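Side-chain contacts in anthranilate-CoA ligase (Stigmatella aurantiaca, PDB 4WV3), which is an AMP-binding enzyme of the ANL superfamily, holding 5'-O-[(S)-[(2-aminobenzoyl)oxy](hydroxy)phosphoryl]adenosine in a pocket to which its large N-terminal part and small C-terminal domain both contribute: residues Asn91-Pro96 / Lys501-Lys506; Arg34-Thr37 / Asn43-Asn46; Asp478-Lys483 / Lys488-Ile493; Tyr192-Gln197 / Ser370-Leu375. All blocks are in the same frame, centred on the assembly; numbering follows the deposited sequence.

Contact 1. Residues Asn91-Pro96 / Lys501-Lys506; sequences NTLLKP and KTATGK. With 3UK (5'-O-[(S)-[(2-aminobenzoyl)oxy](hydroxy)phosphoryl]adenosine), chain C.
L93 and A503 bring two irregular loops together with their CA atoms 6.7 Å apart, and no direct hydrogen bond joins the backbones there. The A503 methyl group is the centre of the contact, directed at the end of the N91 amide: CB lies 3.4 Å from N91 ND2 and almost as near OD1. N91 puts its amide there because CG stands opposite the backbone N about the first bond (chi1 -169°). OD1 is meanwhile held by the L93 backbone N at 2.8 Å, an Asx turn that fixes how the amide is rotated. L93 adds CD2 at the flank of the same methyl, 4.2 Å from A503 CB. A water accepts from A503 N at 3.0 Å and from N91 ND2, and so links the two loops, though only weakly at the N91 end. A503 itself belongs to a type I beta turn that runs from T502 to G505. The hydroxyls of T502 and T504 share a hydrogen bond, OG1 to OG1, of 2.7 Å, and T502 OG1 also accepts from K506 N. K506 leaves this turn as a straight chain that bends only at its last torsion (chi4 -61°). Its NZ donates to O09, the ribose ring oxygen of the ligand, at 2.6 Å and to O01, the aminobenzoyl carbonyl oxygen, at 3.2 Å; D397 and T320 bind the same ligand elsewhere. The sequence KTATGK matches the conserved C-terminal lysine motif of ANL enzymes, in which a C-terminal-domain lysine reaches into the ligand pocket at the domain interface.

Contact 2. Residues Arg34-Thr37 / Asn43-Asn46; sequences REMT and NEAN
The guanidinium of R34 meets M36 on one face and E44 at an edge. Over the face sits M36 SD, 3.2 Å above the plane and displaced toward the rim, nearest NE. At the edge, near the plane, is E44 OE1, which forms a salt bridge with R34 NH2. The modelled separation is too short to be taken literally at this resolution. The two planar groups are turned 48° against each other, and the pairing runs through one corner of each group, not through two parallel bonds. R34 reaches across because its chain is fully extended, with CG opposite the backbone N (chi1 -171°), while E44 stretches toward it from the helix 38-54. M36 crosses E44 at about a right angle, and its methyl, CE, comes 3.8 Å from E44 OE1. A water accepts from R34 NH1 at 2.7 Å and gives a weak bond to E44 OE1. Each charged group also has another partner on helix 71-83: R34 NH1 forms a salt bridge with E72, and E44 OE2 is hydrogen-bonded to T75. F148 and I152 of helix 148-152 touch E44 as well. With E44 buried, its negative charge is probably offset at least in part by R34, which it shares with E72; through these two glutamates R34 links the start of strand 35-37 to helices 38-54 and 71-83.

Contact 3. Residues Asp478-Lys483 / Lys488-Ile493; sequences DHCTEK and KRPRWI
Polar and flat-group contacts centre on R489, whose extended side chain runs against the helix at C480 and T481. One face of its guanidinium is laid on the backbone of T481, with T481 CA 3.3 Å above the plane and offset toward the rim. T481 CG2 touches the same group, 3.7 Å from R489 CZ. That methyl is free to do so because it stands opposite the T481 backbone N, while OG1 (chi1 -55°) turns back along the helix and bonds to T477 O one turn earlier. R489 NE is likewise engaged outside the pair, giving its hydrogen to M484 O just beyond the helix. The guanidinium is thus steadied both by the end of the helix chain and by the flat contact with T481.

The apolar contribution is smaller and more deeply placed. C480 SG packs on the P490 ring, 4.0 Å from P490 CD and 4.1 Å from P490 CG. C480 is buried, and it also touches L433 of helix 426-433.

The pairing belongs to the beta-alpha-beta unit of the C-terminal domain: helix 470-483 connects strands 454-462 and 492-496, parallel neighbours in a three-stranded sheet. P490 touches A458 of strand 454-462, and the backbones of R491 and W492 are hydrogen-bonded to P456 and A458 of that strand, respectively.

Contact 4. Residues Tyr192-Gln197 / Ser370-Leu375; sequences YPLTAQ and SETAAL
T372 makes most of this contact, and its side chain can be followed from CB outward. CB itself meets the T195 methyl, 3.7 Å from T195 CG2. From there CG2 continues toward the helix, since it stands opposite the T372 carbonyl carbon; it wedges between two neighbouring residues, 3.6 Å from L194 CB and 3.8 Å from T195 CG2. The other branch, OG1, lies 3.9 Å from T195 CG2, but its bonds are made elsewhere, to N322 OD1 and to Y346 OH. L194 reaches past T372 with CD1, which comes 3.9 Å from E371 O. That carbonyl is itself hydrogen-bonded to K190 NZ. T195 can offer its methyl because its hydroxyl (chi1 54°) is directed along the helix to D191 O. On the opposing loop, the S370 hydroxyl accepts from T372 N at 2.7 Å in an ST turn, and it too is bonded to N322, so the loop is set by the bonds that also hold T372.

F230 of helix 221-234 and F323 also touch T195, and Y233 covers A196. The T195 side chain lies about 8 Å from the bound ligand, too far to touch it. The contact across the pair is therefore purely van der Waals, aliphatic carbons against one another with one methyl on a carbonyl oxygen, and the two threonine hydroxyls are satisfied without a hydrogen bond between the two segments.

Overall arrangement
From the N terminus, contact 2 closes first, a short turn of strand into helix 38-54, before contact 1 opens at residues 91-96. The loop that contact 1 closes spans 404 residues and encloses two of the others: contact 4, which brings helix 191-204 to the loop after strand 364-369, and then contact 3, a short helix-to-strand connection in the C-terminal domain. Contacts 4 and 3 follow one another, and none cross. Contact 1 alone joins the large N-terminal part to the C-terminal domain. Contacts 2 and 3 lie on opposite sides of the chain's centre, their own centres about 54 Å apart, with contacts 1 and 4 nearer the middle; no two contacts touch.

Contact 1. Residues Asn91-Pro96 / Lys501-Lys506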
loop_
_atom_site.group_PDB
_atom_site.type_symbol
_atom_site.label_atom_id
_atom_site.label_comp_id
_atom_site.label_asym_id
_atom_site.label_seq_id
_atom_site.Cartn_x
_atom_site.Cartn_y
_atom_site.Cartn_z
ATOM N N ASN A 91 -6.067 0.574 9.723
ATOM C CA ASN A 91 -6.735 -0.363 8.825
ATOM C C ASN A 91 -8.223 -0.486 9.144
ATOM O O ASN A 91 -8.611 -0.658 10.301
ATOM C CB ASN A 91 -6.058 -1.734 8.907
ATOM C CG ASN A 91 -6.521 -2.694 7.821
ATOM O OD1 ASN A 91 -7.685 -2.694 7.420
ATOM N ND2 ASN A 91 -5.601 -3.524 7.344
ATOM N N THR A 92 -9.048 -0.411 8.106
ATOM C CA THR A 92 -10.497 -0.402 8.263
ATOM C C THR A 92 -11.082 -1.803 8.493
ATOM O O THR A 92 -12.128 -1.950 9.129
ATOM C CB THR A 92 -11.177 0.320 7.064
ATOM O OG1 THR A 92 -11.771 1.543 7.516
ATOM C CG2 THR A 92 -12.243 -0.544 6.405
ATOM N N LEU A 93 -10.394 -2.829 7.999
ATOM C CA LEU A 93 -10.863 -4.205 8.154
ATOM C C LEU A 93 -10.354 -5.079 9.300
ATOM O O LEU A 93 -10.333 -6.305 9.187
ATOM C CB LEU A 93 -10.784 -4.965 6.826
ATOM C CG LEU A 93 -11.742 -4.581 5.694
ATOM C CD1 LEU A 93 -13.087 -4.116 6.244
ATOM C CD2 LEU A 93 -11.124 -3.536 4.774
ATOM N N LEU A 94 -9.956 -4.454 10.403
ATOM C CA LEU A 94 -9.500 -5.205 11.570
ATOM C C LEU A 94 -10.486 -5.667 12.638
ATOM O O LEU A 94 -11.663 -5.308 12.615
ATOM C CB LEU A 94 -8.414 -4.335 12.208
ATOM C CG LEU A 94 -7.132 -4.103 11.409
ATOM C CD1 LEU A 94 -6.118 -3.331 12.239
ATOM C CD2 LEU A 94 -6.547 -5.421 10.931
ATOM N N LYS A 95 -9.984 -6.466 13.576
ATOM C CA LYS A 95 -10.778 -6.972 14.688
ATOM C C LYS A 95 -10.624 -6.056 15.899
ATOM O O LYS A 95 -9.622 -5.353 16.018
ATOM C CB LYS A 95 -10.325 -8.389 15.048
ATOM C CG LYS A 95 -10.455 -9.390 13.916
ATOM C CD LYS A 95 -11.909 -9.598 13.531
ATOM C CE LYS A 95 -12.026 -10.524 12.334
ATOM N NZ LYS A 95 -11.350 -11.828 12.578
ATOM N N PRO A 96 -11.623 -6.057 16.799
ATOM C CA PRO A 96 -11.559 -5.273 18.041
ATOM C C PRO A 96 -10.288 -5.471 18.893
ATOM O O PRO A 96 -9.811 -4.483 19.454
ATOM C CB PRO A 96 -12.810 -5.720 18.806
ATOM C CG PRO A 96 -13.763 -6.123 17.742
ATOM C CD PRO A 96 -12.931 -6.719 16.638
ATOM N N LYS A 501 -6.072 -12.945 2.235
ATOM C CA LYS A 501 -5.550 -11.657 1.797
ATOM C C LYS A 501 -5.565 -10.606 2.901
ATOM O O LYS A 501 -6.439 -10.607 3.767
ATOM C CB LYS A 501 -6.333 -11.141 0.587
ATOM C CG LYS A 501 -6.213 -11.999 -0.664
ATOM C CD LYS A 501 -6.720 -11.242 -1.883
ATOM C CE LYS A 501 -6.663 -12.092 -3.142
ATOM N NZ LYS A 501 -7.726 -13.132 -3.170
ATOM N N THR A 502 -4.585 -9.709 2.858
ATOM C CA THR A 502 -4.568 -8.544 3.730
ATOM C C THR A 502 -5.441 -7.460 3.108
ATOM O O THR A 502 -5.963 -7.633 2.007
ATOM C CB THR A 502 -3.146 -7.984 3.897
ATOM O OG1 THR A 502 -2.673 -7.497 2.636
ATOM C CG2 THR A 502 -2.204 -9.061 4.407
ATOM N N ALA A 503 -5.592 -6.341 3.806
ATOM C CA ALA A 503 -6.372 -5.226 3.282
ATOM C C ALA A 503 -5.509 -4.333 2.397
ATOM O O ALA A 503 -5.940 -3.263 1.969
ATOM C CB ALA A 503 -6.984 -4.423 4.416
ATOM N N THR A 504 -4.288 -4.781 2.127
ATOM C CA THR A 504 -3.360 -4.030 1.293
ATOM C C THR A 504 -3.106 -4.744 -0.032
ATOM O O THR A 504 -2.173 -4.410 -0.762
ATOM C CB THR A 504 -2.023 -3.792 2.015
ATOM O OG1 THR A 504 -1.445 -5.050 2.384
ATOM C CG2 THR A 504 -2.238 -2.953 3.264
ATOM N N GLY A 505 -3.944 -5.732 -0.333
ATOM C CA GLY A 505 -3.872 -6.437 -1.600
ATOM C C GLY A 505 -2.757 -7.460 -1.676
ATOM O O GLY A 505 -2.258 -7.763 -2.761
ATOM N N LYS A 506 -2.364 -7.996 -0.525
ATOM C CA LYS A 506 -1.324 -9.017 -0.476
ATOM C C LYS A 506 -1.929 -10.395 -0.248
ATOM O O LYS A 506 -3.080 -10.517 0.168
ATOM C CB LYS A 506 -0.321 -8.716 0.638
ATOM C CG LYS A 506 0.420 -7.404 0.485
ATOM C CD LYS A 506 1.405 -7.204 1.625
ATOM C CE LYS A 506 2.095 -5.856 1.531
ATOM N NZ LYS A 506 2.870 -5.709 0.269
HETATM C C10 3UK C . 6.105 -6.035 -1.219
HETATM C C15 3UK C . 6.234 -5.591 -3.668
HETATM C C17 3UK C . 7.020 -6.774 -5.553
HETATM C C21 3UK C . 7.562 -6.076 -0.852
HETATM C C26 3UK C . 3.937 -0.331 -0.602
HETATM C C28 3UK C . 4.110 0.685 -2.785
HETATM O O01 3UK C . 3.169 -2.546 -0.021
HETATM C C02 3UK C . 3.842 -1.600 0.324
HETATM O O03 3UK C . 4.229 -1.465 1.685
HETATM P P04 3UK C . 4.031 -2.657 2.720
HETATM O O05 3UK C . 4.514 -2.184 4.127
HETATM O O06 3UK C . 4.881 -3.957 2.314
HETATM C C07 3UK C . 6.056 -3.812 1.501
HETATM C C08 3UK C . 6.379 -5.151 0.903
HETATM O O09 3UK C . 5.405 -5.482 -0.112
HETATM N N11 3UK C . 5.900 -5.226 -2.377
HETATM C C12 3UK C . 5.337 -3.981 -2.393
HETATM N N13 3UK C . 5.309 -3.543 -3.683
HETATM C C14 3UK C . 5.860 -4.522 -4.493
HETATM N N16 3UK C . 6.807 -6.696 -4.213
HETATM N N18 3UK C . 6.689 -5.798 -6.387
HETATM C C19 3UK C . 6.117 -4.674 -5.926
HETATM N N20 3UK C . 5.765 -3.634 -6.827
HETATM O O22 3UK C . 7.900 -7.369 -0.385
HETATM C C23 3UK C . 7.689 -5.109 0.227
HETATM O O24 3UK C . 8.734 -5.514 1.133
HETATM O O25 3UK C . 2.556 -3.010 2.812
HETATM C C27 3UK C . 4.022 -0.467 -1.966
HETATM C C29 3UK C . 4.115 1.994 -2.194
HETATM C C30 3UK C . 4.034 2.131 -0.829
HETATM C C31 3UK C . 3.942 0.979 -0.009
HETATM N N32 3UK C . 3.854 1.124 1.444
HETATM O O HOH W 1 -5.376 -6.825 6.759
#

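Contact 2. Residues Arg34-Thr37 / Asn43-Asn46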
loop_
_atom_site.group_PDB
_atom_site.type_symbol
_atom_site.label_atom_id
_atom_site.label_comp_id
_atom_site.label_asym_id
_atom_site.label_seq_id
_atom_site.Cartn_x
_atom_site.Cartn_y
_atom_site.Cartn_z
ATOM N N ARG A 34 -19.403 13.854 -1.712
ATOM C CA ARG A 34 -18.885 15.195 -1.471
ATOM C C ARG A 34 -17.750 15.582 -2.418
ATOM O O ARG A 34 -16.937 14.745 -2.808
ATOM C CB ARG A 34 -18.409 15.287 -0.019
ATOM C CG ARG A 34 -18.038 16.675 0.462
ATOM C CD ARG A 34 -17.750 16.645 1.953
ATOM N NE ARG A 34 -17.370 17.951 2.476
ATOM C CZ ARG A 34 -17.148 18.202 3.763
ATOM N NH1 ARG A 34 -17.273 17.231 4.659
ATOM N NH2 ARG A 34 -16.804 19.420 4.154
ATOM N N GLU A 35 -17.712 16.858 -2.785
ATOM C CA GLU A 35 -16.604 17.412 -3.552
ATOM C C GLU A 35 -16.086 18.661 -2.853
ATOM O O GLU A 35 -16.865 19.535 -2.474
ATOM C CB GLU A 35 -17.041 17.752 -4.976
ATOM C CG GLU A 35 -17.369 16.546 -5.837
ATOM C CD GLU A 35 -17.757 16.932 -7.252
ATOM O OE1 GLU A 35 -17.596 18.118 -7.614
ATOM O OE2 GLU A 35 -18.226 16.049 -8.001
ATOM N N MET A 36 -14.773 18.745 -2.679
ATOM C CA MET A 36 -14.179 19.877 -1.981
ATOM C C MET A 36 -13.085 20.553 -2.799
ATOM O O MET A 36 -12.363 19.900 -3.553
ATOM C CB MET A 36 -13.616 19.439 -0.626
ATOM C CG MET A 36 -14.624 18.752 0.278
ATOM S SD MET A 36 -13.983 18.475 1.941
ATOM C CE MET A 36 -13.858 20.158 2.537
ATOM N N THR A 37 -12.975 21.867 -2.644
ATOM C CA THR A 37 -11.881 22.617 -3.240
ATOM C C THR A 37 -10.719 22.650 -2.257
ATOM O O THR A 37 -10.876 22.269 -1.098
ATOM C CB THR A 37 -12.300 24.059 -3.574
ATOM O OG1 THR A 37 -12.555 24.779 -2.361
ATOM C CG2 THR A 37 -13.552 24.064 -4.438
ATOM N N ASN A 43 -9.835 24.920 5.040
ATOM C CA ASN A 43 -10.706 25.486 6.064
ATOM C C ASN A 43 -11.172 24.438 7.067
ATOM O O ASN A 43 -11.132 24.661 8.276
ATOM C CB ASN A 43 -11.918 26.167 5.427
ATOM C CG ASN A 43 -11.550 27.424 4.666
ATOM O OD1 ASN A 43 -10.532 28.058 4.947
ATOM N ND2 ASN A 43 -12.380 27.793 3.700
ATOM N N GLU A 44 -11.611 23.293 6.555
ATOM C CA GLU A 44 -12.113 22.222 7.405
ATOM C C GLU A 44 -10.989 21.614 8.237
ATOM O O GLU A 44 -11.192 21.240 9.392
ATOM C CB GLU A 44 -12.809 21.150 6.564
ATOM C CG GLU A 44 -13.481 20.058 7.381
ATOM C CD GLU A 44 -14.526 19.297 6.588
ATOM O OE1 GLU A 44 -15.390 19.950 5.967
ATOM O OE2 GLU A 44 -14.482 18.048 6.584
ATOM N N ALA A 45 -9.801 21.527 7.646
ATOM C CA ALA A 45 -8.635 21.003 8.347
ATOM C C ALA A 45 -8.237 21.924 9.495
ATOM O O ALA A 45 -7.851 21.460 10.570
ATOM C CB ALA A 45 -7.472 20.818 7.385
ATOM N N ASN A 46 -8.332 23.229 9.263
ATOM C CA ASN A 46 -8.033 24.210 10.299
ATOM C C ASN A 46 -9.051 24.154 11.431
ATOM O O ASN A 46 -8.725 24.426 12.587
ATOM C CB ASN A 46 -7.966 25.619 9.710
ATOM C CG ASN A 46 -6.782 25.806 8.785
ATOM O OD1 ASN A 46 -5.793 25.078 8.872
ATOM N ND2 ASN A 46 -6.873 26.788 7.895
HETATM O O HOH W 2 -18.076 18.338 7.035
#

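Contact 3. Residues Asp478-Lys483 / Lys488-Ile493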
loop_
_atom_site.group_PDB
_atom_site.type_symbol
_atom_site.label_atom_id
_atom_site.label_comp_id
_atom_site.label_asym_id
_atom_site.label_seq_id
_atom_site.Cartn_x
_atom_site.Cartn_y
_atom_site.Cartn_z
ATOM N N ASP A 478 1.258 -29.375 -18.092
ATOM C CA ASP A 478 2.093 -29.323 -19.288
ATOM C C ASP A 478 2.663 -27.926 -19.518
ATOM O O ASP A 478 3.725 -27.770 -20.120
ATOM C CB ASP A 478 1.308 -29.784 -20.518
ATOM C CG ASP A 478 0.855 -31.228 -20.412
ATOM O OD1 ASP A 478 1.430 -31.974 -19.590
ATOM O OD2 ASP A 478 -0.073 -31.617 -21.153
ATOM N N HIS A 479 1.950 -26.914 -19.036
ATOM C CA HIS A 479 2.404 -25.535 -19.155
ATOM C C HIS A 479 3.600 -25.275 -18.244
ATOM O O HIS A 479 4.505 -24.517 -18.591
ATOM C CB HIS A 479 1.265 -24.570 -18.819
ATOM C CG HIS A 479 1.668 -23.130 -18.825
ATOM N ND1 HIS A 479 2.152 -22.495 -19.950
ATOM C CD2 HIS A 479 1.661 -22.198 -17.842
ATOM C CE1 HIS A 479 2.424 -21.236 -19.660
ATOM N NE2 HIS A 479 2.135 -21.030 -18.387
ATOM N N CYS A 480 3.600 -25.915 -17.078
ATOM C CA CYS A 480 4.686 -25.756 -16.117
ATOM C C CYS A 480 5.922 -26.549 -16.530
ATOM O O CYS A 480 7.043 -26.210 -16.154
ATOM C CB CYS A 480 4.232 -26.178 -14.718
ATOM S SG CYS A 480 3.002 -25.083 -13.978
ATOM N N THR A 481 5.707 -27.608 -17.303
ATOM C CA THR A 481 6.805 -28.430 -17.797
ATOM C C THR A 481 7.569 -27.690 -18.892
ATOM O O THR A 481 8.789 -27.814 -19.009
ATOM C CB THR A 481 6.289 -29.776 -18.345
ATOM O OG1 THR A 481 5.513 -30.437 -17.337
ATOM C CG2 THR A 481 7.447 -30.673 -18.755
ATOM N N GLU A 482 6.844 -26.905 -19.682
ATOM C CA GLU A 482 7.440 -26.187 -20.802
ATOM C C GLU A 482 8.134 -24.894 -20.385
ATOM O O GLU A 482 9.078 -24.452 -21.039
ATOM C CB GLU A 482 6.381 -25.883 -21.865
ATOM C CG GLU A 482 5.854 -27.108 -22.591
ATOM C CD GLU A 482 4.738 -26.775 -23.562
ATOM O OE1 GLU A 482 3.967 -25.831 -23.283
ATOM O OE2 GLU A 482 4.633 -27.453 -24.605
ATOM N N LYS A 483 7.671 -24.290 -19.294
ATOM C CA LYS A 483 8.141 -22.959 -18.912
ATOM C C LYS A 483 9.110 -22.930 -17.730
ATOM O O LYS A 483 9.914 -22.004 -17.610
ATOM C CB LYS A 483 6.955 -22.029 -18.639
ATOM C CG LYS A 483 6.511 -21.203 -19.838
ATOM C CD LYS A 483 5.974 -22.074 -20.960
ATOM C CE LYS A 483 5.596 -21.239 -22.172
ATOM N NZ LYS A 483 4.562 -20.217 -21.845
ATOM N N LYS A 488 11.163 -26.590 -9.943
ATOM C CA LYS A 488 10.315 -25.432 -9.670
ATOM C C LYS A 488 8.840 -25.735 -9.917
ATOM O O LYS A 488 7.965 -24.963 -9.523
ATOM C CB LYS A 488 10.750 -24.235 -10.519
ATOM C CG LYS A 488 12.118 -23.688 -10.160
ATOM C CD LYS A 488 12.977 -23.498 -11.398
ATOM C CE LYS A 488 12.611 -22.240 -12.160
ATOM N NZ LYS A 488 13.173 -21.033 -11.498
ATOM N N ARG A 489 8.569 -26.860 -10.570
ATOM C CA ARG A 489 7.201 -27.245 -10.904
ATOM C C ARG A 489 6.420 -27.675 -9.667
ATOM O O ARG A 489 6.933 -28.424 -8.835
ATOM C CB ARG A 489 7.200 -28.363 -11.947
ATOM C CG ARG A 489 7.848 -27.973 -13.264
ATOM C CD ARG A 489 8.173 -29.193 -14.106
ATOM N NE ARG A 489 9.035 -28.854 -15.234
ATOM C CZ ARG A 489 9.720 -29.743 -15.945
ATOM N NH1 ARG A 489 9.653 -31.033 -15.643
ATOM N NH2 ARG A 489 10.479 -29.341 -16.956
ATOM N N PRO A 490 5.172 -27.196 -9.544
ATOM C CA PRO A 490 4.305 -27.531 -8.411
ATOM C C PRO A 490 4.007 -29.026 -8.319
ATOM O O PRO A 490 3.437 -29.608 -9.242
ATOM C CB PRO A 490 3.018 -26.746 -8.703
ATOM C CG PRO A 490 3.067 -26.445 -10.163
ATOM C CD PRO A 490 4.516 -26.274 -10.487
ATOM N N ARG A 491 4.405 -29.631 -7.204
ATOM C CA ARG A 491 4.142 -31.040 -6.938
ATOM C C ARG A 491 2.646 -31.284 -6.767
ATOM O O ARG A 491 2.117 -32.304 -7.207
ATOM C CB ARG A 491 4.902 -31.479 -5.684
ATOM C CG ARG A 491 4.477 -32.816 -5.101
ATOM C CD ARG A 491 4.964 -33.990 -5.929
ATOM N NE ARG A 491 4.785 -35.253 -5.215
ATOM C CZ ARG A 491 3.681 -35.992 -5.266
ATOM N NH1 ARG A 491 2.650 -35.599 -6.004
ATOM N NH2 ARG A 491 3.607 -37.125 -4.582
ATOM N N TRP A 492 1.968 -30.338 -6.123
ATOM C CA TRP A 492 0.521 -30.407 -5.958
ATOM C C TRP A 492 -0.145 -29.163 -6.529
ATOM O O TRP A 492 0.377 -28.054 -6.408
ATOM C CB TRP A 492 0.143 -30.535 -4.482
ATOM C CG TRP A 492 0.869 -31.609 -3.744
ATOM C CD1 TRP A 492 0.517 -32.925 -3.654
ATOM C CD2 TRP A 492 2.063 -31.459 -2.970
ATOM N NE1 TRP A 492 1.425 -33.605 -2.878
ATOM C CE2 TRP A 492 2.384 -32.726 -2.446
ATOM C CE3 TRP A 492 2.896 -30.374 -2.674
ATOM C CZ2 TRP A 492 3.501 -32.939 -1.642
ATOM C CZ3 TRP A 492 4.003 -30.587 -1.876
ATOM C CH2 TRP A 492 4.296 -31.860 -1.370
ATOM N N ILE A 493 -1.304 -29.353 -7.146
ATOM C CA ILE A 493 -2.111 -28.238 -7.622
ATOM C C ILE A 493 -3.504 -28.320 -7.013
ATOM O O ILE A 493 -4.292 -29.202 -7.355
ATOM C CB ILE A 493 -2.216 -28.224 -9.156
ATOM C CG1 ILE A 493 -0.836 -28.007 -9.779
ATOM C CG2 ILE A 493 -3.181 -27.140 -9.613
ATOM C CD1 ILE A 493 -0.839 -28.036 -11.289
#

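Contact 4. Residues Tyr192-Gln197 / Ser370-Leu375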
loop_
_atom_site.group_PDB
_atom_site.type_symbol
_atom_site.label_atom_id
_atom_site.label_comp_id
_atom_site.label_asym_id
_atom_site.label_seq_id
_atom_site.Cartn_x
_atom_site.Cartn_y
_atom_site.Cartn_z
ATOM N N TYR A 192 7.212 13.351 3.292
ATOM C CA TYR A 192 6.078 13.570 2.395
ATOM C C TYR A 192 6.413 14.332 1.103
ATOM O O TYR A 192 6.098 13.852 0.014
ATOM C CB TYR A 192 4.894 14.193 3.149
ATOM C CG TYR A 192 4.199 13.214 4.065
ATOM C CD1 TYR A 192 2.973 12.663 3.718
ATOM C CD2 TYR A 192 4.777 12.822 5.266
ATOM C CE1 TYR A 192 2.335 11.762 4.546
ATOM C CE2 TYR A 192 4.148 11.919 6.100
ATOM C CZ TYR A 192 2.926 11.392 5.734
ATOM O OH TYR A 192 2.291 10.493 6.556
ATOM N N PRO A 193 7.053 15.513 1.206
ATOM C CA PRO A 193 7.415 16.161 -0.060
ATOM C C PRO A 193 8.561 15.439 -0.765
ATOM O O PRO A 193 8.686 15.535 -1.987
ATOM C CB PRO A 193 7.857 17.559 0.380
ATOM C CG PRO A 193 8.323 17.380 1.775
ATOM C CD PRO A 193 7.417 16.344 2.367
ATOM N N LEU A 194 9.381 14.723 -0.001
ATOM C CA LEU A 194 10.502 13.980 -0.566
ATOM C C LEU A 194 10.039 12.827 -1.453
ATOM O O LEU A 194 10.493 12.691 -2.588
ATOM C CB LEU A 194 11.422 13.460 0.539
ATOM C CG LEU A 194 12.444 14.446 1.104
ATOM C CD1 LEU A 194 13.191 13.829 2.280
ATOM C CD2 LEU A 194 13.413 14.877 0.020
ATOM N N THR A 195 9.137 11.998 -0.936
ATOM C CA THR A 195 8.586 10.899 -1.724
ATOM C C THR A 195 7.752 11.430 -2.884
ATOM O O THR A 195 7.718 10.833 -3.961
ATOM C CB THR A 195 7.720 9.945 -0.873
ATOM O OG1 THR A 195 6.714 10.695 -0.181
ATOM C CG2 THR A 195 8.577 9.196 0.136
ATOM N N ALA A 196 7.083 12.557 -2.660
ATOM C CA ALA A 196 6.255 13.173 -3.690
ATOM C C ALA A 196 7.102 13.657 -4.857
ATOM O O ALA A 196 6.667 13.629 -6.009
ATOM C CB ALA A 196 5.444 14.321 -3.107
ATOM N N GLN A 197 8.318 14.095 -4.553
ATOM C CA GLN A 197 9.228 14.588 -5.578
ATOM C C GLN A 197 10.012 13.449 -6.220
ATOM O O GLN A 197 10.059 13.334 -7.446
ATOM C CB GLN A 197 10.194 15.617 -4.988
ATOM C CG GLN A 197 11.085 16.288 -6.020
ATOM C CD GLN A 197 10.304 17.162 -6.981
ATOM O OE1 GLN A 197 9.490 17.987 -6.567
ATOM N NE2 GLN A 197 10.544 16.981 -8.275
ATOM N N SER A 370 17.962 5.479 1.789
ATOM C CA SER A 370 16.922 6.478 1.570
ATOM C C SER A 370 16.904 7.571 2.632
ATOM O O SER A 370 17.258 7.337 3.787
ATOM C CB SER A 370 15.554 5.795 1.528
ATOM O OG SER A 370 14.507 6.729 1.728
ATOM N N GLU A 371 16.481 8.767 2.234
ATOM C CA GLU A 371 16.276 9.856 3.179
ATOM C C GLU A 371 14.813 9.927 3.601
ATOM O O GLU A 371 14.430 10.769 4.411
ATOM C CB GLU A 371 16.719 11.191 2.579
ATOM C CG GLU A 371 18.225 11.347 2.465
ATOM C CD GLU A 371 18.635 12.739 2.027
ATOM O OE1 GLU A 371 17.866 13.386 1.284
ATOM O OE2 GLU A 371 19.728 13.188 2.431
ATOM N N THR A 372 14.001 9.034 3.044
ATOM C CA THR A 372 12.579 8.990 3.362
ATOM C C THR A 372 12.259 7.799 4.260
ATOM O O THR A 372 11.117 7.611 4.680
ATOM C CB THR A 372 11.723 8.908 2.086
ATOM O OG1 THR A 372 11.925 7.640 1.449
ATOM C CG2 THR A 372 12.103 10.018 1.125
ATOM N N ALA A 373 13.278 6.997 4.549
ATOM C CA ALA A 373 13.114 5.822 5.393
ATOM C C ALA A 373 12.936 6.222 6.852
ATOM O O ALA A 373 13.510 7.210 7.307
ATOM C CB ALA A 373 14.305 4.889 5.239
ATOM N N ALA A 374 12.136 5.450 7.580
ATOM C CA ALA A 374 11.929 5.697 9.001
ATOM C C ALA A 374 13.221 5.453 9.773
ATOM O O ALA A 374 14.121 4.761 9.295
ATOM C CB ALA A 374 10.811 4.819 9.536
ATOM N N LEU A 375 13.313 6.030 10.966
ATOM C CA LEU A 375 14.512 5.903 11.782
ATOM C C LEU A 375 14.483 4.610 12.593
ATOM O O LEU A 375 15.517 3.979 12.817
ATOM C CB LEU A 375 14.655 7.118 12.699
ATOM C CG LEU A 375 16.046 7.751 12.764
ATOM C CD1 LEU A 375 16.702 7.744 11.393
ATOM C CD2 LEU A 375 15.946 9.170 13.298
#